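Local structure of Ispd/ispf bifunctional enzyme (Campylobacter jejuni, 1W55) at residues A[15-18]-A[19-23]; A[30-33]-A[34-37]; A[143-146]-A[147-151]; A[62-66]-A[67-71]. The protein makes 4-diphosphocytidyl-2-C-methyl-D-erythritol from CTP and MEP, and cyclises its 2-phosphate to 2-C-methyl-D-erythritol 2,4-cyclodiphosphate with release of CMP, two steps of isoprenoid precursor biosynthesis. All coordinates share one frame; numbering follows the deposited sequence.

Interaction 1: residues A[15-18]-A[19-23]; sequences TRFN and TKVKK
Phe17 and Asn18 fold back onto Val21, Lys22 and Lys23 in a local turn of the long loop between strands 4-9 and 27-28. In the GT-A-like cytidylyltransferase fold of the IspD part, the loop after this first strand runs beside the nucleotide. The main packing is a CH-pi contact: Lys23 CB sits over one face of the Phe17 ring, 4.0 Å from its centroid and 18° off the normal. Phe17 holds its ring there with CG trans to the backbone N (chi1 170°), and Lys23 CE also lies 4.1 Å from Phe17 CB. A flat, apolar phenylalanine suits this buried place, since it can support the aliphatic part of a lysine while the amine goes elsewhere. The Lys23 chain bends about its CG-CD and CD-CE bonds, and its side chain comes within about 5 Å of the bound cytidine monophosphate. Lys23 is predicted to stabilise the transition state, as is Arg16, whose side chain is not modelled beyond NE. Lys20, turned outward, meets helix 282-295 and so faces the IspF part. Val21 O approaches the Phe17 ring at its edge, in the ring plane, 3.8 Å from CE2. Asn18 spans the turn with its amide, whose ND2 packs 3.7 Å from Lys22 CG.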
loop_
_atom_site.group_PDB
_atom_site.type_symbol
_atom_site.label_atom_id
_atom_site.label_comp_id
_atom_site.label_asym_id
_atom_site.label_seq_id
_atom_site.Cartn_x
_atom_site.Cartn_y
_atom_site.Cartn_z
ATOM N N THR A 15 24.957 -25.131 -11.613
ATOM C CA THR A 15 25.793 -24.260 -10.783
ATOM C C THR A 15 25.685 -22.814 -11.265
ATOM O O THR A 15 26.175 -21.894 -10.604
ATOM C CB THR A 15 27.273 -24.720 -10.805
ATOM O OG1 THR A 15 27.337 -26.151 -10.872
ATOM C CG2 THR A 15 27.969 -24.389 -9.472
ATOM N N ARG A 16 25.039 -22.626 -12.416
ATOM C CA ARG A 16 24.844 -21.304 -13.009
ATOM C C ARG A 16 24.197 -20.332 -12.018
ATOM O O ARG A 16 24.631 -19.188 -11.875
ATOM C CB ARG A 16 24.003 -21.417 -14.286
ATOM C CG ARG A 16 24.370 -20.417 -15.378
ATOM C CD ARG A 16 24.938 -21.042 -16.647
ATOM N NE ARG A 16 23.967 -21.891 -17.337
ATOM N N PHE A 17 23.167 -20.808 -11.326
ATOM C CA PHE A 17 22.466 -20.021 -10.322
ATOM C C PHE A 17 23.192 -20.165 -9.008
ATOM O O PHE A 17 23.470 -19.187 -8.307
ATOM C CB PHE A 17 21.033 -20.564 -10.158
ATOM C CG PHE A 17 20.279 -19.989 -8.988
ATOM C CD1 PHE A 17 19.508 -18.843 -9.142
ATOM C CD2 PHE A 17 20.319 -20.610 -7.741
ATOM C CE1 PHE A 17 18.801 -18.316 -8.075
ATOM C CE2 PHE A 17 19.615 -20.085 -6.659
ATOM C CZ PHE A 17 18.856 -18.938 -6.827
ATOM N N ASN A 18 23.509 -21.418 -8.707
ATOM C CA ASN A 18 23.650 -21.872 -7.342
ATOM C C ASN A 18 24.539 -21.049 -6.431
ATOM O O ASN A 18 25.724 -20.830 -6.688
ATOM C CB ASN A 18 24.017 -23.359 -7.296
ATOM C CG ASN A 18 22.789 -24.264 -7.218
ATOM O OD1 ASN A 18 21.718 -23.944 -7.758
ATOM N ND2 ASN A 18 22.946 -25.411 -6.556
ATOM N N THR A 19 23.915 -20.560 -5.374
ATOM C CA THR A 19 24.626 -20.283 -4.150
ATOM C C THR A 19 24.840 -21.682 -3.560
ATOM O O THR A 19 25.139 -22.620 -4.310
ATOM C CB THR A 19 23.766 -19.389 -3.277
ATOM O OG1 THR A 19 22.477 -19.244 -3.890
ATOM C CG2 THR A 19 24.320 -17.966 -3.307
ATOM N N LYS A 20 24.696 -21.860 -2.253
ATOM C CA LYS A 20 24.666 -23.226 -1.743
ATOM C C LYS A 20 23.266 -23.813 -1.932
ATOM O O LYS A 20 23.104 -25.025 -2.005
ATOM C CB LYS A 20 25.129 -23.315 -0.287
ATOM C CG LYS A 20 25.572 -24.739 0.141
ATOM C CD LYS A 20 27.050 -25.011 -0.186
ATOM C CE LYS A 20 27.253 -26.444 -0.694
ATOM N NZ LYS A 20 28.638 -26.688 -1.204
ATOM N N VAL A 21 22.265 -22.944 -2.046
ATOM C CA VAL A 21 20.888 -23.393 -2.217
ATOM C C VAL A 21 20.532 -23.767 -3.666
ATOM O O VAL A 21 20.805 -23.017 -4.605
ATOM C CB VAL A 21 19.848 -22.397 -1.596
ATOM C CG1 VAL A 21 19.850 -21.071 -2.315
ATOM C CG2 VAL A 21 18.442 -23.018 -1.598
ATOM N N LYS A 22 19.939 -24.946 -3.825
ATOM C CA LYS A 22 19.374 -25.371 -5.101
ATOM C C LYS A 22 18.074 -24.623 -5.378
ATOM O O LYS A 22 17.187 -24.516 -4.508
ATOM C CB LYS A 22 19.121 -26.867 -5.103
ATOM C CG LYS A 22 20.394 -27.707 -5.129
ATOM C CD LYS A 22 20.059 -29.186 -4.993
ATOM C CE LYS A 22 21.304 -30.020 -4.666
ATOM N NZ LYS A 22 20.954 -31.439 -4.323
ATOM N N LYS A 23 17.960 -24.112 -6.600
ATOM C CA LYS A 23 16.849 -23.238 -6.952
ATOM C C LYS A 23 15.474 -23.895 -6.824
ATOM O O LYS A 23 14.488 -23.214 -6.559
ATOM C CB LYS A 23 17.070 -22.579 -8.316
ATOM C CG LYS A 23 16.701 -23.424 -9.531
ATOM C CD LYS A 23 16.645 -22.531 -10.759
ATOM C CE LYS A 23 17.842 -22.753 -11.640
ATOM N NZ LYS A 23 17.461 -23.666 -12.749
HETATM O O HOH W 1 24.308 -26.182 -4.582
#

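Interaction 2: residues A[30-33]-A[34-37]; sequences NDPL and WLYA
Trp34 meets Pro32 side by side, the two side chains pointing the same way at the start of helix 33-42. The indole NE1 passes 3.6 Å from Pro32 CG, and CD1 lies 3.8 Å from Pro32 CB. Trp34 CG stands between its own backbone N and carbonyl carbon (chi1 68°), which swings the indole back alongside the proline ring. Leu35 follows, its CB 3.9 Å from Pro32 CG, so the compact pyrrolidine touches both the indole and Leu35. A methyl of Leu35, CD2, also comes 3.6 Å from Asp31 OD1, although the stronger partner of that carboxylate is Lys39, which forms a salt bridge with OD2. The backbone N of Leu35 makes only a weak bond to Pro32 O. This is the first turn of the helix, with Pro32 at the N-cap position: the N-H that proline lacks would not be used in the helix's own i to i+4 bonds, while Pro32 O accepts the first of them. Tyr36 N supplies it, 2.9 Å to Pro32 O and nearly straight at 172°. Tyr36 CB lies 4.2 Å from Asp31 CB, while its ring leads away toward Val100 and Pro204. Ala37 carries the pattern on, its N bonding to Leu33 O at 2.9 Å, and its small methyl fits closely beside that carbonyl.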
loop_
_atom_site.group_PDB
_atom_site.type_symbol
_atom_site.label_atom_id
_atom_site.label_comp_id
_atom_site.label_asym_id
_atom_site.label_seq_id
_atom_site.Cartn_x
_atom_site.Cartn_y
_atom_site.Cartn_z
ATOM N N ASN A 30 4.826 -21.094 1.460
ATOM C CA ASN A 30 5.142 -22.329 2.186
ATOM C C ASN A 30 5.788 -23.391 1.307
ATOM O O ASN A 30 6.283 -24.386 1.831
ATOM C CB ASN A 30 3.883 -22.952 2.824
ATOM C CG ASN A 30 3.640 -22.492 4.284
ATOM O OD1 ASN A 30 4.545 -22.007 4.981
ATOM N ND2 ASN A 30 2.397 -22.654 4.740
ATOM N N ASP A 31 5.799 -23.178 -0.009
ATOM C CA ASP A 31 6.136 -24.247 -0.938
ATOM C C ASP A 31 7.527 -24.100 -1.511
ATOM O O ASP A 31 7.926 -23.002 -1.879
ATOM C CB ASP A 31 5.139 -24.275 -2.112
ATOM C CG ASP A 31 3.804 -24.879 -1.736
ATOM O OD1 ASP A 31 3.738 -25.659 -0.762
ATOM O OD2 ASP A 31 2.758 -24.640 -2.364
ATOM N N PRO A 32 8.244 -25.212 -1.659
ATOM C CA PRO A 32 9.494 -25.192 -2.431
ATOM C C PRO A 32 9.140 -24.807 -3.870
ATOM O O PRO A 32 8.011 -25.055 -4.308
ATOM C CB PRO A 32 10.008 -26.632 -2.336
ATOM C CG PRO A 32 8.824 -27.458 -1.918
ATOM C CD PRO A 32 7.896 -26.560 -1.167
ATOM N N LEU A 33 10.077 -24.178 -4.570
ATOM C CA LEU A 33 9.828 -23.586 -5.892
ATOM C C LEU A 33 9.226 -24.582 -6.881
ATOM O O LEU A 33 8.307 -24.232 -7.598
ATOM C CB LEU A 33 11.127 -22.980 -6.462
ATOM C CG LEU A 33 11.076 -22.359 -7.868
ATOM C CD1 LEU A 33 11.946 -21.111 -7.940
ATOM C CD2 LEU A 33 11.451 -23.363 -8.971
ATOM N N TRP A 34 9.736 -25.815 -6.899
ATOM C CA TRP A 34 9.309 -26.838 -7.865
ATOM C C TRP A 34 7.848 -27.183 -7.644
ATOM O O TRP A 34 7.099 -27.404 -8.590
ATOM C CB TRP A 34 10.188 -28.111 -7.779
ATOM C CG TRP A 34 10.022 -28.895 -6.480
ATOM C CD1 TRP A 34 10.792 -28.791 -5.352
ATOM C CD2 TRP A 34 9.038 -29.905 -6.194
ATOM N NE1 TRP A 34 10.348 -29.664 -4.389
ATOM C CE2 TRP A 34 9.263 -30.349 -4.874
ATOM C CE3 TRP A 34 7.975 -30.466 -6.915
ATOM C CZ2 TRP A 34 8.462 -31.316 -4.260
ATOM C CZ3 TRP A 34 7.179 -31.427 -6.306
ATOM C CH2 TRP A 34 7.424 -31.842 -4.990
ATOM N N LEU A 35 7.444 -27.217 -6.377
ATOM C CA LEU A 35 6.062 -27.523 -6.023
ATOM C C LEU A 35 5.162 -26.327 -6.338
ATOM O O LEU A 35 4.088 -26.493 -6.911
ATOM C CB LEU A 35 5.956 -27.961 -4.555
ATOM C CG LEU A 35 4.579 -28.339 -3.996
ATOM C CD1 LEU A 35 3.904 -29.495 -4.801
ATOM C CD2 LEU A 35 4.709 -28.693 -2.507
ATOM N N TYR A 36 5.619 -25.122 -6.006
ATOM C CA TYR A 36 4.886 -23.916 -6.384
ATOM C C TYR A 36 4.608 -23.848 -7.903
ATOM O O TYR A 36 3.477 -23.598 -8.317
ATOM C CB TYR A 36 5.631 -22.661 -5.914
ATOM C CG TYR A 36 4.842 -21.386 -6.087
ATOM C CD1 TYR A 36 4.152 -20.819 -5.015
ATOM C CD2 TYR A 36 4.784 -20.739 -7.330
ATOM C CE1 TYR A 36 3.418 -19.631 -5.174
ATOM C CE2 TYR A 36 4.062 -19.561 -7.503
ATOM C CZ TYR A 36 3.377 -19.014 -6.424
ATOM O OH TYR A 36 2.658 -17.854 -6.603
ATOM N N ALA A 37 5.636 -24.059 -8.723
ATOM C CA ALA A 37 5.475 -24.024 -10.189
ATOM C C ALA A 37 4.523 -25.105 -10.709
ATOM O O ALA A 37 3.689 -24.836 -11.582
ATOM C CB ALA A 37 6.837 -24.133 -10.888
#

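Interaction 3: residues A[143-146]-A[147-151]; sequences KLIQ and TPQIS. With EDO (1,2-ethanediol), chain F.
A cis-proline kink joins two short strands of the IspD sheet, and Gln149 reaches back across it to Ile145 and Gln146. The peptide before Pro148 is cis, a geometry proline tolerates far better than other residues, and it redirects the chain between strands 142-145 and 149-152. The Gln149 side chain, extended beyond CG, crosses that of Ile145 at about a right angle, and its NE2 comes 3.3 Å from Ile145 CG2. Gln149 CG lies 3.5 Å from Gln146 O. A glutamine suits this buried corner because it can serve several polar groups at once: NE2 donates to Asp168 and Thr121, and OE1 accepts from the backbone N of Asp169. Ile145 O receives a hydrogen bond of 2.9 Å from O2 of a 1,2-ethanediol, probably from the crystallisation liquor, which also bonds to Asp96, Arg99 and Lys191 and to Thr129 of the second subunit. Both strands run antiparallel to strand 119-124: Leu144 pairs with Leu124, Gln146 with Pro122 and Ile150 with Ile120. Strand 149-152 lies next to strand 91-96 as well, whereas Lys143 and Leu144 form an antiparallel ladder with the second subunit, carrying the sheet across the interface.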
loop_
_atom_site.group_PDB
_atom_site.type_symbol
_atom_site.label_atom_id
_atom_site.label_comp_id
_atom_site.label_asym_id
_atom_site.label_seq_id
_atom_site.Cartn_x
_atom_site.Cartn_y
_atom_site.Cartn_z
ATOM N N LYS A 143 14.225 -15.111 -32.331
ATOM C CA LYS A 143 13.158 -15.490 -31.397
ATOM C C LYS A 143 13.767 -16.024 -30.100
ATOM O O LYS A 143 14.650 -16.890 -30.144
ATOM C CB LYS A 143 12.277 -16.591 -31.990
ATOM C CG LYS A 143 11.164 -16.110 -32.875
ATOM C CD LYS A 143 10.190 -17.238 -33.187
ATOM C CE LYS A 143 9.302 -16.883 -34.371
ATOM N NZ LYS A 143 10.052 -16.813 -35.663
ATOM N N LEU A 144 13.297 -15.525 -28.957
ATOM C CA LEU A 144 13.606 -16.153 -27.670
ATOM C C LEU A 144 12.439 -17.050 -27.311
ATOM O O LEU A 144 11.297 -16.586 -27.214
ATOM C CB LEU A 144 13.859 -15.125 -26.564
ATOM C CG LEU A 144 14.957 -14.081 -26.798
ATOM C CD1 LEU A 144 15.054 -13.143 -25.603
ATOM C CD2 LEU A 144 16.327 -14.691 -27.121
ATOM N N ILE A 145 12.717 -18.341 -27.146
ATOM C CA ILE A 145 11.668 -19.310 -26.905
ATOM C C ILE A 145 11.448 -19.534 -25.406
ATOM O O ILE A 145 12.383 -19.499 -24.599
ATOM C CB ILE A 145 11.960 -20.655 -27.635
ATOM C CG1 ILE A 145 12.234 -20.436 -29.132
ATOM C CG2 ILE A 145 10.821 -21.624 -27.442
ATOM C CD1 ILE A 145 11.046 -19.866 -29.946
ATOM N N GLN A 146 10.195 -19.766 -25.052
ATOM C CA GLN A 146 9.818 -19.986 -23.672
ATOM C C GLN A 146 9.042 -21.296 -23.596
ATOM O O GLN A 146 8.883 -22.010 -24.593
ATOM C CB GLN A 146 8.960 -18.820 -23.152
ATOM C CG GLN A 146 9.653 -17.448 -23.114
ATOM C CD GLN A 146 8.785 -16.378 -22.441
ATOM O OE1 GLN A 146 7.597 -16.240 -22.762
ATOM N NE2 GLN A 146 9.370 -15.636 -21.498
ATOM N N THR A 147 8.528 -21.555 -22.407
ATOM C CA THR A 147 7.828 -22.773 -22.027
ATOM C C THR A 147 6.635 -22.189 -21.208
ATOM O O THR A 147 6.766 -21.048 -20.741
ATOM C CB THR A 147 8.880 -23.572 -21.194
ATOM O OG1 THR A 147 9.371 -24.710 -21.923
ATOM C CG2 THR A 147 8.373 -24.094 -19.929
ATOM N N PRO A 148 5.482 -22.861 -21.030
ATOM C CA PRO A 148 5.170 -24.226 -21.486
ATOM C C PRO A 148 5.070 -24.411 -22.998
ATOM O O PRO A 148 4.819 -23.461 -23.741
ATOM C CB PRO A 148 3.787 -24.512 -20.869
ATOM C CG PRO A 148 3.522 -23.408 -19.870
ATOM C CD PRO A 148 4.347 -22.245 -20.319
ATOM N N GLN A 149 5.288 -25.646 -23.441
ATOM C CA GLN A 149 5.196 -25.987 -24.851
ATOM C C GLN A 149 4.273 -27.197 -24.941
ATOM O O GLN A 149 4.376 -28.114 -24.130
ATOM C CB GLN A 149 6.584 -26.306 -25.420
ATOM C CG GLN A 149 7.582 -25.142 -25.364
ATOM C CD GLN A 149 8.946 -25.453 -25.986
ATOM O OE1 GLN A 149 9.572 -26.465 -25.664
ATOM N NE2 GLN A 149 9.421 -24.561 -26.854
ATOM N N ILE A 150 3.348 -27.185 -25.895
ATOM C CA ILE A 150 2.457 -28.323 -26.093
ATOM C C ILE A 150 2.832 -29.041 -27.381
ATOM O O ILE A 150 2.995 -28.407 -28.434
ATOM C CB ILE A 150 0.968 -27.886 -26.154
ATOM C CG1 ILE A 150 0.576 -27.075 -24.931
ATOM C CG2 ILE A 150 0.056 -29.103 -26.255
ATOM C CD1 ILE A 150 -0.744 -26.322 -25.110
ATOM N N SER A 151 2.938 -30.363 -27.296
ATOM C CA SER A 151 3.313 -31.174 -28.440
ATOM C C SER A 151 2.396 -32.375 -28.533
ATOM O O SER A 151 1.801 -32.797 -27.532
ATOM C CB SER A 151 4.762 -31.661 -28.307
ATOM O OG SER A 151 5.661 -30.577 -28.229
HETATM C C1 EDO F . 13.612 -24.039 -22.946
HETATM O O1 EDO F . 14.063 -23.446 -21.737
HETATM C C2 EDO F . 13.014 -22.975 -23.841
HETATM O O2 EDO F . 13.917 -21.898 -23.940
#

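Interaction 4: residues A[62-66]-A[67-71]; sequences KFTKN and YEFIE
Thr64 turns its side chain toward the strand that follows, placing its methyl against two aromatic rings, Tyr67 and Phe69. Just before it, Lys62 NZ is hydrogen-bonded to Gln319 OE1 of a third subunit, and Phe63 stacks on Phe334 of that subunit. Thr64 CG2 lies 3.5 Å from Tyr67 CD1 and 3.9 Å from Phe69 CZ; it meets the Phe69 ring at the edge, in the ring plane, but comes to the tyrosine obliquely. With OG1 trans to the backbone N (chi1 178°), the methyl is directed at the rings and the hydroxyl toward the coming turn. There OG1 accepts from Asn66 N, 3.0 Å away with an N-H...O angle of 164°, forming an ST turn. Threonine suits the site because its two branches do separate work, one fixing the backbone and the other packing against the two rings. Lys65 points away at the exposed crest of the turn. Asn66 completes it, and its CB covers one face of the Tyr67 ring in a CH-pi contact, 4.1 Å from the centroid and displaced toward the rim. The amide of Asn66 can thus remain at the exposed surface, where a polar group is well placed. Beyond this turn, strand 68-71 runs parallel to strand 50-54, Phe69 packing on Val52 and on helix 57-61, while Tyr67 extends to Thr38 and Lys39 of helix 33-42.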
loop_
_atom_site.group_PDB
_atom_site.type_symbol
_atom_site.label_atom_id
_atom_site.label_comp_id
_atom_site.label_asym_id
_atom_site.label_seq_id
_atom_site.Cartn_x
_atom_site.Cartn_y
_atom_site.Cartn_z
ATOM N N LYS A 62 7.956 -36.519 -0.253
ATOM C CA LYS A 62 7.517 -36.138 1.085
ATOM C C LYS A 62 6.635 -34.896 1.107
ATOM O O LYS A 62 6.125 -34.523 2.162
ATOM C CB LYS A 62 8.730 -35.926 1.996
ATOM C CG LYS A 62 9.423 -37.220 2.360
ATOM C CD LYS A 62 10.620 -36.978 3.230
ATOM C CE LYS A 62 11.246 -38.307 3.644
ATOM N NZ LYS A 62 11.989 -38.170 4.935
ATOM N N PHE A 63 6.451 -34.270 -0.057
ATOM C CA PHE A 63 5.760 -32.984 -0.158
ATOM C C PHE A 63 4.397 -33.090 -0.822
ATOM O O PHE A 63 3.587 -32.158 -0.744
ATOM C CB PHE A 63 6.619 -31.971 -0.927
ATOM C CG PHE A 63 7.771 -31.431 -0.133
ATOM C CD1 PHE A 63 8.927 -32.180 0.036
ATOM C CD2 PHE A 63 7.696 -30.168 0.454
ATOM C CE1 PHE A 63 9.997 -31.685 0.776
ATOM C CE2 PHE A 63 8.754 -29.661 1.192
ATOM C CZ PHE A 63 9.906 -30.415 1.355
ATOM N N THR A 64 4.144 -34.205 -1.493
ATOM C CA THR A 64 2.866 -34.400 -2.161
ATOM C C THR A 64 2.657 -35.859 -2.566
ATOM O O THR A 64 3.612 -36.616 -2.697
ATOM C CB THR A 64 2.738 -33.453 -3.399
ATOM O OG1 THR A 64 1.497 -33.693 -4.075
ATOM C CG2 THR A 64 3.796 -33.767 -4.455
ATOM N N LYS A 65 1.398 -36.224 -2.786
ATOM C CA LYS A 65 1.029 -37.536 -3.299
ATOM C C LYS A 65 0.354 -37.410 -4.672
ATOM O O LYS A 65 -0.120 -38.400 -5.231
ATOM C CB LYS A 65 0.102 -38.249 -2.298
ATOM C CG LYS A 65 -0.998 -37.351 -1.683
ATOM C CD LYS A 65 -1.542 -37.927 -0.372
ATOM C CE LYS A 65 -0.973 -37.206 0.848
ATOM N NZ LYS A 65 -0.429 -38.164 1.867
ATOM N N ASN A 66 0.330 -36.191 -5.213
ATOM C CA ASN A 66 -0.442 -35.869 -6.418
ATOM C C ASN A 66 0.248 -36.075 -7.767
ATOM O O ASN A 66 -0.406 -36.000 -8.809
ATOM C CB ASN A 66 -0.953 -34.424 -6.350
ATOM C CG ASN A 66 -2.050 -34.240 -5.316
ATOM O OD1 ASN A 66 -2.831 -35.159 -5.053
ATOM N ND2 ASN A 66 -2.111 -33.053 -4.724
ATOM N N TYR A 67 1.555 -36.313 -7.769
ATOM C CA TYR A 67 2.277 -36.396 -9.036
ATOM C C TYR A 67 3.066 -37.671 -9.161
ATOM O O TYR A 67 3.380 -38.330 -8.172
ATOM C CB TYR A 67 3.235 -35.211 -9.216
ATOM C CG TYR A 67 2.687 -33.874 -8.783
ATOM C CD1 TYR A 67 3.371 -33.096 -7.855
ATOM C CD2 TYR A 67 1.492 -33.384 -9.302
ATOM C CE1 TYR A 67 2.880 -31.869 -7.459
ATOM C CE2 TYR A 67 0.988 -32.158 -8.903
ATOM C CZ TYR A 67 1.687 -31.409 -7.977
ATOM O OH TYR A 67 1.202 -30.186 -7.571
ATOM N N GLU A 68 3.400 -38.012 -10.394
ATOM C CA GLU A 68 4.340 -39.096 -10.621
ATOM C C GLU A 68 5.736 -38.512 -10.742
ATOM O O GLU A 68 5.959 -37.541 -11.471
ATOM C CB GLU A 68 3.958 -39.895 -11.861
ATOM C CG GLU A 68 2.740 -40.774 -11.625
ATOM C CD GLU A 68 2.506 -41.776 -12.738
ATOM O OE1 GLU A 68 1.375 -41.794 -13.269
ATOM O OE2 GLU A 68 3.445 -42.544 -13.071
ATOM N N PHE A 69 6.667 -39.091 -10.000
ATOM C CA PHE A 69 8.050 -38.662 -10.053
ATOM C C PHE A 69 8.876 -39.665 -10.833
ATOM O O PHE A 69 8.649 -40.873 -10.743
ATOM C CB PHE A 69 8.607 -38.489 -8.648
ATOM C CG PHE A 69 7.989 -37.351 -7.902
ATOM C CD1 PHE A 69 6.891 -37.568 -7.062
ATOM C CD2 PHE A 69 8.491 -36.059 -8.046
ATOM C CE1 PHE A 69 6.306 -36.515 -6.369
ATOM C CE2 PHE A 69 7.911 -34.986 -7.365
ATOM C CZ PHE A 69 6.819 -35.208 -6.522
ATOM N N ILE A 70 9.833 -39.154 -11.602
ATOM C CA ILE A 70 10.744 -39.996 -12.341
ATOM C C ILE A 70 12.151 -39.399 -12.289
ATOM O O ILE A 70 12.319 -38.177 -12.327
ATOM C CB ILE A 70 10.233 -40.186 -13.795
ATOM C CG1 ILE A 70 10.965 -41.351 -14.470
ATOM C CG2 ILE A 70 10.338 -38.880 -14.605
ATOM C CD1 ILE A 70 10.153 -42.019 -15.558
ATOM N N GLU A 71 13.149 -40.273 -12.171
ATOM C CA GLU A 71 14.548 -39.868 -12.073
ATOM C C GLU A 71 14.952 -39.172 -13.364
ATOM O O GLU A 71 14.639 -39.654 -14.446
ATOM C CB GLU A 71 15.451 -41.089 -11.799
ATOM C CG GLU A 71 16.904 -40.758 -11.458
ATOM C CD GLU A 71 17.089 -40.042 -10.117
ATOM O OE1 GLU A 71 16.239 -40.200 -9.207
ATOM O OE2 GLU A 71 18.109 -39.325 -9.956
#

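In the fold
All four contacts belong to the IspD part and follow in the order 1, 2, 4, 3 along the chain. Interactions 1 and 2 are 16 Å apart between centres and touch, Lys23 O lying 3.4 Å from Leu33 CB, so the loop beside the nucleotide rests on the start of helix 33-42. Interactions 2 and 4, 13 Å apart between centres, share an apolar layer: Trp34 CH2 meets Phe69 CZ at 3.7 Å. Interaction 3 stands 21 to 24 Å from the others between centres and touches none, though it shares the large mixed sheet with interaction 4. Interactions 1 and 3 both approach the cytidylyltransferase site: the Lys23 and Thr147 side chains lie about 5 and 7 Å from bound cytidine monophosphate.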